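Local coordinates for uncharacterized periplasmic protein (PDB 3ELG), which is of unknown function but has a BLIP-like fold of the PepSY-like family and is probably exported to the periplasm, at residues 16-21 against 55-61; 22-26 against 74-78; 111-115 against 124-128. All coordinates share one frame; numbering follows the deposited sequence.

Overall arrangement
Contacts 1 and 2 share helix 15-24, contact 1 using its body and contact 2 its C-terminal end, and their centres lie about 12 Å apart. They touch through Met20, present as selenomethionine, whose SE and CE pack on Phe25 and Phe77, so one apolar layer runs from strand 54-57 to the loop before helix 80-89. Along the chain their segments alternate. Contact 3 follows both in sequence and closes the far end of the same antiparallel sheet, about 25 Å from contact 1 and about 22 Å from contact 2 between centres. Contact 1 thus packs the helix on the sheet, contact 2 joins its end to that loop, and contact 3 pairs the last two strands.

Contact 1. Residues 16-21 against 55-61; sequences AAREMI and LEFNSKG
The methyl of Ala17 sits almost exactly over the centre of the Phe57 ring, its CB 3.6 Å from the ring centroid and only 9° off the ring normal. This CH-pi contact brings the aromatic face flat against helix 15-24. A chi1 of -59°, with CG anti to the carbonyl carbon, lays the Phe57 ring face under Ala17 CB. Met20, present as selenomethionine, approaches the same ring from another side. Its SE lies near the plane of the Phe57 ring, a Met-aromatic contact at the edge, and its chain bends at chi2 and chi3 to bring Met20 CE within 3.8 Å of Phe57 CE2. One turn beyond Ala17, Ile21 crosses Leu55 at a slant: Ile21 CG1 packs 3.8 Å from Leu55 CD1, while Ile21 CD1 reaches the CE1 and CZ end of the Phe57 ring. This is a helix laid on an antiparallel sheet, as expected of the BLIP-like fold; the axes of 16-21 and 55-57 pass 10.1 Å apart, their directions 152° apart, closer to antiparallel than to parallel. Trp63 and Ile66 of the adjoining strand 63-67 continue the apolar surface.

Past the strand, the type I turn from Asn58 to Gly61 folds up to the start of the helix. Within it Asn58 OD1 accepts from Lys60 N in an Asx turn, the donor lying well above the carbonyl plane. Gly61 has a positive phi, and its CA comes 4.4 Å from the CA of Ala17, an approach that leaves no room for a side chain. At the outer margin a water accepts from Ala16 N and donates weakly to Lys60 O. Direct attachment of helix to strand is therefore apolar and aromatic; between these two segments the only polar link is the water, and its bond to Lys60 O is weak.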
loop_
_atom_site.group_PDB
_atom_site.type_symbol
_atom_site.label_atom_id
_atom_site.label_comp_id
_atom_site.label_asym_id
_atom_site.label_seq_id
_atom_site.Cartn_x
_atom_site.Cartn_y
_atom_site.Cartn_z
ATOM N N ALA A 16 8.128 11.422 -5.353
ATOM C CA ALA A 16 6.799 10.877 -5.705
ATOM C C ALA A 16 6.074 10.322 -4.465
ATOM O O ALA A 16 4.839 10.379 -4.376
ATOM C CB ALA A 16 6.918 9.830 -6.789
ATOM N N ALA A 17 6.861 9.791 -3.528
ATOM C CA ALA A 17 6.302 9.218 -2.277
ATOM C C ALA A 17 5.828 10.351 -1.383
ATOM O O ALA A 17 4.731 10.287 -0.800
ATOM C CB ALA A 17 7.345 8.329 -1.547
ATOM N N ARG A 18 6.613 11.420 -1.348
ATOM C CA ARG A 18 6.264 12.587 -0.519
ATOM C C ARG A 18 4.970 13.183 -1.035
ATOM O O ARG A 18 4.079 13.537 -0.272
ATOM C CB ARG A 18 7.384 13.626 -0.513
ATOM C CG ARG A 18 8.331 13.507 0.599
ATOM C CD ARG A 18 9.399 14.616 0.436
ATOM N NE ARG A 18 10.476 14.089 -0.389
ATOM C CZ ARG A 18 11.446 14.825 -0.921
ATOM N NH1 ARG A 18 11.432 16.144 -0.782
ATOM N NH2 ARG A 18 12.411 14.236 -1.591
ATOM N N GLU A 19 4.855 13.260 -2.357
ATOM C CA GLU A 19 3.661 13.855 -2.977
ATOM C C GLU A 19 2.430 12.985 -2.693
ATOM O O GLU A 19 1.333 13.491 -2.365
ATOM C CB GLU A 19 3.855 14.044 -4.484
ATOM C CG GLU A 19 4.887 15.113 -4.867
ATOM C CD GLU A 19 4.480 16.568 -4.566
ATOM O OE1 GLU A 19 3.332 16.842 -4.137
ATOM O OE2 GLU A 19 5.341 17.450 -4.779
HETATM N N MSE A 20 2.626 11.671 -2.795
HETATM C CA MSE A 20 1.556 10.714 -2.583
HETATM C C MSE A 20 1.007 10.869 -1.163
HETATM O O MSE A 20 -0.208 10.909 -0.951
HETATM C CB MSE A 20 1.998 9.268 -2.869
HETATM C CG MSE A 20 0.914 8.182 -2.734
HETATM SE SE MSE A 20 0.402 7.750 -0.890
HETATM C CE MSE A 20 0.462 5.819 -1.084
ATOM N N ILE A 21 1.907 11.009 -0.198
ATOM C CA ILE A 21 1.537 11.101 1.215
ATOM C C ILE A 21 0.827 12.418 1.465
ATOM O O ILE A 21 -0.165 12.496 2.209
ATOM C CB ILE A 21 2.742 10.977 2.135
ATOM C CG1 ILE A 21 3.306 9.569 2.031
ATOM C CG2 ILE A 21 2.341 11.284 3.569
ATOM C CD1 ILE A 21 4.735 9.400 2.510
ATOM N N LEU A 55 2.808 2.519 4.820
ATOM C CA LEU A 55 2.941 2.559 3.353
ATOM C C LEU A 55 4.281 2.009 2.967
ATOM O O LEU A 55 5.254 2.175 3.674
ATOM C CB LEU A 55 2.820 4.013 2.896
ATOM C CG LEU A 55 1.623 4.800 3.401
ATOM C CD1 LEU A 55 1.694 6.273 2.963
ATOM C CD2 LEU A 55 0.277 4.153 2.938
ATOM N N GLU A 56 4.330 1.367 1.813
ATOM C CA GLU A 56 5.601 0.929 1.281
ATOM C C GLU A 56 5.677 1.463 -0.127
ATOM O O GLU A 56 4.673 1.514 -0.832
ATOM C CB GLU A 56 5.709 -0.586 1.308
ATOM C CG GLU A 56 7.091 -1.069 1.141
ATOM C CD GLU A 56 7.169 -2.541 1.375
ATOM O OE1 GLU A 56 6.294 -3.250 0.823
ATOM O OE2 GLU A 56 8.085 -2.982 2.103
ATOM N N PHE A 57 6.881 1.887 -0.505
ATOM C CA PHE A 57 7.150 2.438 -1.817
ATOM C C PHE A 57 8.385 1.796 -2.440
ATOM O O PHE A 57 9.328 1.383 -1.723
ATOM C CB PHE A 57 7.436 3.928 -1.766
ATOM C CG PHE A 57 6.317 4.736 -1.171
ATOM C CD1 PHE A 57 6.269 4.978 0.189
ATOM C CD2 PHE A 57 5.337 5.301 -1.978
ATOM C CE1 PHE A 57 5.239 5.712 0.718
ATOM C CE2 PHE A 57 4.280 6.017 -1.453
ATOM C CZ PHE A 57 4.232 6.256 -0.112
ATOM N N ASN A 58 8.387 1.758 -3.760
ATOM C CA ASN A 58 9.591 1.283 -4.479
ATOM C C ASN A 58 10.625 2.353 -4.595
ATOM O O ASN A 58 10.487 3.434 -4.036
ATOM C CB ASN A 58 9.258 0.629 -5.841
ATOM C CG ASN A 58 8.788 1.616 -6.887
ATOM O OD1 ASN A 58 8.915 2.836 -6.733
ATOM N ND2 ASN A 58 8.277 1.076 -8.021
ATOM N N SER A 59 11.674 2.029 -5.342
ATOM C CA SER A 59 12.856 2.886 -5.394
ATOM C C SER A 59 12.573 4.227 -6.018
ATOM O O SER A 59 13.308 5.210 -5.771
ATOM C CB SER A 59 14.051 2.194 -6.062
ATOM O OG SER A 59 13.823 2.054 -7.446
ATOM N N LYS A 60 11.496 4.255 -6.808
ATOM C CA LYS A 60 11.026 5.434 -7.531
ATOM C C LYS A 60 9.907 6.188 -6.821
ATOM O O LYS A 60 9.394 7.207 -7.321
ATOM C CB LYS A 60 10.565 5.033 -8.922
ATOM C CG LYS A 60 11.700 4.468 -9.723
ATOM C CD LYS A 60 11.224 3.769 -10.969
ATOM C CE LYS A 60 10.458 4.712 -11.861
ATOM N NZ LYS A 60 10.394 4.175 -13.261
ATOM N N GLY A 61 9.545 5.711 -5.642
ATOM C CA GLY A 61 8.468 6.353 -4.900
ATOM C C GLY A 61 7.060 5.955 -5.339
ATOM O O GLY A 61 6.071 6.593 -4.970
HETATM O O HOH W 1 10.100 10.438 -7.175
#

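Contact 2. Residues 22-26 against 74-78; sequences GKHFS and PSTFI
Near the C-terminal end of helix 15-24 the backbone leaves helical geometry at Phe25 and faces the short 3-10 segment 75-77, the CA atoms of His24 and Pro74 lying 7.6 Å apart. The central feature is an edge-to-face, or T-shaped, aromatic pair that ties the helix end of this BLIP-like fold to the loop leading into helix 80-89. With chi1 at -66°, His24 sets CG anti to its carbonyl carbon and carries the imidazole to Phe77, which turns its edge toward the His24 face, ring centroids 4.8 Å apart and planes at 60°. Phe77 CZ stands above the imidazole, offset toward the CG-CD2 side, while Lys23 CG covers the opposite face over the ring centre, so the imidazole is sandwiched between two carbon groups.

Phe25 lies beneath this pair on the buried side. Its CE2 meets CE2 of Phe77 at 4.1 Å, and its CZ reaches CG and CD of Pro74, the two side chains crossing at about a right angle. Ile66 of strand 63-67 backs both phenylalanines, and Trp63 makes a further edge-to-face pair with Phe77. On the outer side Thr76 comes to meet His24 from the opposite direction: its methyl CG2 rests over the centre of the Phe77 ring and lies 3.6 Å from His24 CE1.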
loop_
_atom_site.group_PDB
_atom_site.type_symbol
_atom_site.label_atom_id
_atom_site.label_comp_id
_atom_site.label_asym_id
_atom_site.label_seq_id
_atom_site.Cartn_x
_atom_site.Cartn_y
_atom_site.Cartn_z
ATOM N N GLY A 22 1.343 13.463 0.844
ATOM C CA GLY A 22 0.752 14.800 1.006
ATOM C C GLY A 22 -0.639 14.926 0.397
ATOM O O GLY A 22 -1.484 15.658 0.903
ATOM N N LYS A 23 -0.888 14.192 -0.667
ATOM C CA LYS A 23 -2.135 14.275 -1.406
ATOM C C LYS A 23 -3.200 13.435 -0.725
ATOM O O LYS A 23 -4.346 13.874 -0.539
ATOM C CB LYS A 23 -1.933 13.872 -2.879
ATOM C CG LYS A 23 -3.192 13.865 -3.697
ATOM C CD LYS A 23 -2.885 13.634 -5.175
ATOM C CE LYS A 23 -4.136 13.701 -6.029
ATOM N NZ LYS A 23 -3.844 13.412 -7.480
ATOM N N HIS A 24 -2.822 12.217 -0.350
ATOM C CA HIS A 24 -3.783 11.206 0.013
ATOM C C HIS A 24 -3.933 10.916 1.502
ATOM O O HIS A 24 -4.923 10.271 1.905
ATOM C CB HIS A 24 -3.499 9.928 -0.712
ATOM C CG HIS A 24 -3.681 10.026 -2.183
ATOM N ND1 HIS A 24 -4.928 10.184 -2.763
ATOM C CD2 HIS A 24 -2.782 10.070 -3.191
ATOM C CE1 HIS A 24 -4.778 10.311 -4.068
ATOM N NE2 HIS A 24 -3.491 10.222 -4.355
ATOM N N PHE A 25 -2.957 11.390 2.283
ATOM C CA PHE A 25 -2.863 11.192 3.740
ATOM C C PHE A 25 -2.552 12.489 4.473
ATOM O O PHE A 25 -1.734 12.561 5.410
ATOM C CB PHE A 25 -1.850 10.051 4.063
ATOM C CG PHE A 25 -2.259 8.735 3.471
ATOM C CD1 PHE A 25 -3.209 7.956 4.084
ATOM C CD2 PHE A 25 -1.773 8.325 2.249
ATOM C CE1 PHE A 25 -3.632 6.798 3.541
ATOM C CE2 PHE A 25 -2.211 7.149 1.651
ATOM C CZ PHE A 25 -3.127 6.367 2.302
ATOM N N SER A 26 -3.229 13.556 4.046
ATOM C CA SER A 26 -2.977 14.873 4.614
ATOM C C SER A 26 -3.498 14.984 6.044
ATOM O O SER A 26 -3.218 15.952 6.725
ATOM C CB SER A 26 -3.623 15.977 3.777
ATOM O OG SER A 26 -5.021 15.755 3.667
ATOM N N PRO A 74 -8.092 4.471 0.715
ATOM C CA PRO A 74 -8.753 5.400 -0.213
ATOM C C PRO A 74 -9.059 4.775 -1.582
ATOM O O PRO A 74 -8.223 4.107 -2.186
ATOM C CB PRO A 74 -7.740 6.549 -0.310
ATOM C CG PRO A 74 -7.019 6.524 0.952
ATOM C CD PRO A 74 -6.862 5.044 1.279
ATOM N N SER A 75 -10.276 5.008 -2.051
ATOM C CA SER A 75 -10.802 4.268 -3.204
ATOM C C SER A 75 -10.007 4.519 -4.489
ATOM O O SER A 75 -10.005 3.703 -5.408
ATOM C CB SER A 75 -12.289 4.595 -3.414
ATOM O OG SER A 75 -12.407 5.941 -3.791
ATOM N N THR A 76 -9.295 5.629 -4.538
ATOM C CA THR A 76 -8.542 5.982 -5.745
ATOM C C THR A 76 -7.474 4.944 -6.104
ATOM O O THR A 76 -7.032 4.819 -7.241
ATOM C CB THR A 76 -7.916 7.397 -5.608
ATOM O OG1 THR A 76 -7.393 7.809 -6.874
ATOM C CG2 THR A 76 -6.828 7.391 -4.557
ATOM N N PHE A 77 -7.067 4.196 -5.094
ATOM C CA PHE A 77 -5.964 3.250 -5.214
ATOM C C PHE A 77 -6.418 1.874 -5.763
ATOM O O PHE A 77 -5.604 1.021 -6.170
ATOM C CB PHE A 77 -5.304 3.059 -3.859
ATOM C CG PHE A 77 -4.515 4.296 -3.369
ATOM C CD1 PHE A 77 -3.437 4.778 -4.091
ATOM C CD2 PHE A 77 -4.869 4.915 -2.197
ATOM C CE1 PHE A 77 -2.744 5.890 -3.649
ATOM C CE2 PHE A 77 -4.153 6.020 -1.736
ATOM C CZ PHE A 77 -3.090 6.500 -2.469
ATOM N N ILE A 78 -7.726 1.679 -5.733
ATOM C CA ILE A 78 -8.347 0.396 -6.120
ATOM C C ILE A 78 -8.750 0.488 -7.583
ATOM O O ILE A 78 -9.579 1.354 -7.977
ATOM C CB ILE A 78 -9.543 0.010 -5.196
ATOM C CG1 ILE A 78 -9.088 -0.004 -3.739
ATOM C CG2 ILE A 78 -10.067 -1.354 -5.610
ATOM C CD1 ILE A 78 -10.191 -0.308 -2.790
#

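Contact 3. Residues 111-115 against 124-128; sequences NGLEV and LKLSD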
loop_
_atom_site.group_PDB
_atom_site.type_symbol
_atom_site.label_atom_id
_atom_site.label_comp_id
_atom_site.label_asym_id
_atom_site.label_seq_id
_atom_site.Cartn_x
_atom_site.Cartn_y
_atom_site.Cartn_z
ATOM N N ASN A 111 -11.661 -8.479 8.036
ATOM C CA ASN A 111 -11.678 -9.818 8.662
ATOM C C ASN A 111 -10.445 -10.666 8.355
ATOM O O ASN A 111 -10.310 -11.811 8.786
ATOM C CB ASN A 111 -12.977 -10.567 8.336
ATOM C CG ASN A 111 -13.016 -11.104 6.910
ATOM O OD1 ASN A 111 -12.217 -10.718 6.069
ATOM N ND2 ASN A 111 -13.953 -12.003 6.639
ATOM N N GLY A 112 -9.529 -10.075 7.612
ATOM C CA GLY A 112 -8.285 -10.713 7.288
ATOM C C GLY A 112 -8.261 -11.560 6.025
ATOM O O GLY A 112 -7.243 -12.134 5.657
ATOM N N LEU A 113 -9.423 -11.704 5.427
ATOM C CA LEU A 113 -9.508 -12.371 4.122
ATOM C C LEU A 113 -8.644 -11.588 3.145
ATOM O O LEU A 113 -8.716 -10.358 3.139
ATOM C CB LEU A 113 -10.944 -12.375 3.627
ATOM C CG LEU A 113 -11.514 -13.621 2.980
ATOM C CD1 LEU A 113 -11.270 -14.857 3.882
ATOM C CD2 LEU A 113 -12.998 -13.368 2.659
ATOM N N GLU A 114 -7.864 -12.295 2.319
ATOM C CA GLU A 114 -7.114 -11.652 1.233
ATOM C C GLU A 114 -7.693 -12.067 -0.089
ATOM O O GLU A 114 -7.936 -13.228 -0.321
ATOM C CB GLU A 114 -5.656 -12.017 1.291
ATOM C CG GLU A 114 -4.804 -11.268 0.249
ATOM C CD GLU A 114 -3.378 -11.787 0.154
ATOM O OE1 GLU A 114 -2.663 -11.717 1.176
ATOM O OE2 GLU A 114 -2.970 -12.228 -0.946
ATOM N N VAL A 115 -8.045 -11.072 -0.879
ATOM C CA VAL A 115 -8.628 -11.308 -2.191
ATOM C C VAL A 115 -7.604 -10.947 -3.251
ATOM O O VAL A 115 -7.153 -9.797 -3.339
ATOM C CB VAL A 115 -9.953 -10.498 -2.392
ATOM C CG1 VAL A 115 -10.672 -11.011 -3.622
ATOM C CG2 VAL A 115 -10.862 -10.572 -1.138
ATOM N N LEU A 124 -8.456 -14.041 -8.948
ATOM C CA LEU A 124 -7.708 -15.267 -8.935
ATOM C C LEU A 124 -8.146 -16.208 -7.838
ATOM O O LEU A 124 -8.490 -17.329 -8.083
ATOM C CB LEU A 124 -6.219 -14.964 -8.778
ATOM C CG LEU A 124 -5.559 -14.241 -9.966
ATOM C CD1 LEU A 124 -4.151 -13.822 -9.528
ATOM C CD2 LEU A 124 -5.531 -15.096 -11.245
ATOM N N LYS A 125 -8.094 -15.732 -6.601
ATOM C CA LYS A 125 -8.390 -16.622 -5.442
ATOM C C LYS A 125 -8.470 -15.848 -4.144
ATOM O O LYS A 125 -8.017 -14.717 -4.044
ATOM C CB LYS A 125 -7.309 -17.712 -5.276
ATOM C CG LYS A 125 -5.910 -17.145 -4.950
ATOM C CD LYS A 125 -4.838 -18.244 -4.845
ATOM C CE LYS A 125 -3.496 -17.648 -4.411
ATOM N NZ LYS A 125 -2.508 -18.618 -3.780
ATOM N N LEU A 126 -9.069 -16.501 -3.162
ATOM C CA LEU A 126 -9.005 -16.055 -1.793
ATOM C C LEU A 126 -7.751 -16.656 -1.197
ATOM O O LEU A 126 -7.415 -17.796 -1.431
ATOM C CB LEU A 126 -10.209 -16.543 -0.959
ATOM C CG LEU A 126 -11.546 -15.848 -1.255
ATOM C CD1 LEU A 126 -12.640 -16.371 -0.284
ATOM C CD2 LEU A 126 -11.374 -14.338 -1.210
ATOM N N SER A 127 -7.082 -15.862 -0.383
ATOM C CA SER A 127 -5.934 -16.350 0.382
ATOM C C SER A 127 -5.816 -15.644 1.723
ATOM O O SER A 127 -6.806 -15.160 2.281
ATOM C CB SER A 127 -4.634 -16.236 -0.422
ATOM O OG SER A 127 -4.412 -14.947 -0.970
ATOM N N ASP A 128 -4.584 -15.590 2.219
ATOM C CA ASP A 128 -4.334 -14.906 3.463
ATOM C C ASP A 128 -2.879 -14.489 3.644
ATOM O O ASP A 128 -2.604 -13.854 4.673
ATOM C CB ASP A 128 -4.809 -15.743 4.646
ATOM C CG ASP A 128 -3.932 -16.964 4.911
ATOM O OD1 ASP A 128 -2.905 -17.174 4.218
ATOM O OD2 ASP A 128 -4.310 -17.718 5.824
ATOM O OXT ASP A 128 -2.011 -14.744 2.795
HETATM O O HOH W 2 -4.493 -11.764 5.533
HETATM O O HOH W 3 -1.506 -14.602 -0.146
HETATM O O HOH W 4 -0.763 -12.187 3.783
HETATM O O HOH W 5 -0.720 -13.124 1.524
#
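Two backbone hydrogen bonds join Glu114 and Ser127, an antiparallel hydrogen-bonded pair. Ser127 N donates to Glu114 O in a nearly straight bond of 2.8 Å (173°), whereas the return bond from Glu114 N to Ser127 O is longer, 3.1 Å. A CA-H...O contact from Leu126 CA gives Glu114 O a second approach.

Apolar contacts lie on the face that carries Val115 and Leu126, a non-hydrogen-bonded pair. These side chains run side by side in the same direction, with Val115 CG2 3.8 Å from Leu126 CD2, and both also touch Tyr90. Leu113 adds its CD2 against CD1 of Leu126.

The pairing forms the beta hairpin of strands 114-117 and 123-127, in which 123-127 is the outermost strand of the antiparallel sheet within the chain. A classic bulge, Leu124 and Lys125 opposite Asp116, interrupts it, and an Asx turn from Asn111 OD1 to Leu113 N precedes it.

Polar groups gather on the other face. Glu114 keeps CG anti to its backbone N (chi1 -175°) and extends beyond, which places OE2 3.1 Å from Ser127 OG; that hydroxyl is hydrogen-bonded to Asp116 OD2. Glu114 OE1 also lies 3.5 Å from Asp128 OXT of the C-terminal carboxylate. With Asp116 and Glu106 close by as well, this clustering of acids could raise the pKa of one of them. Farther along, a water donates to both Gly112 O (2.8 Å) and Asp128 O (2.9 Å), bridging the loop before strand 114-117 to the C-terminal residue.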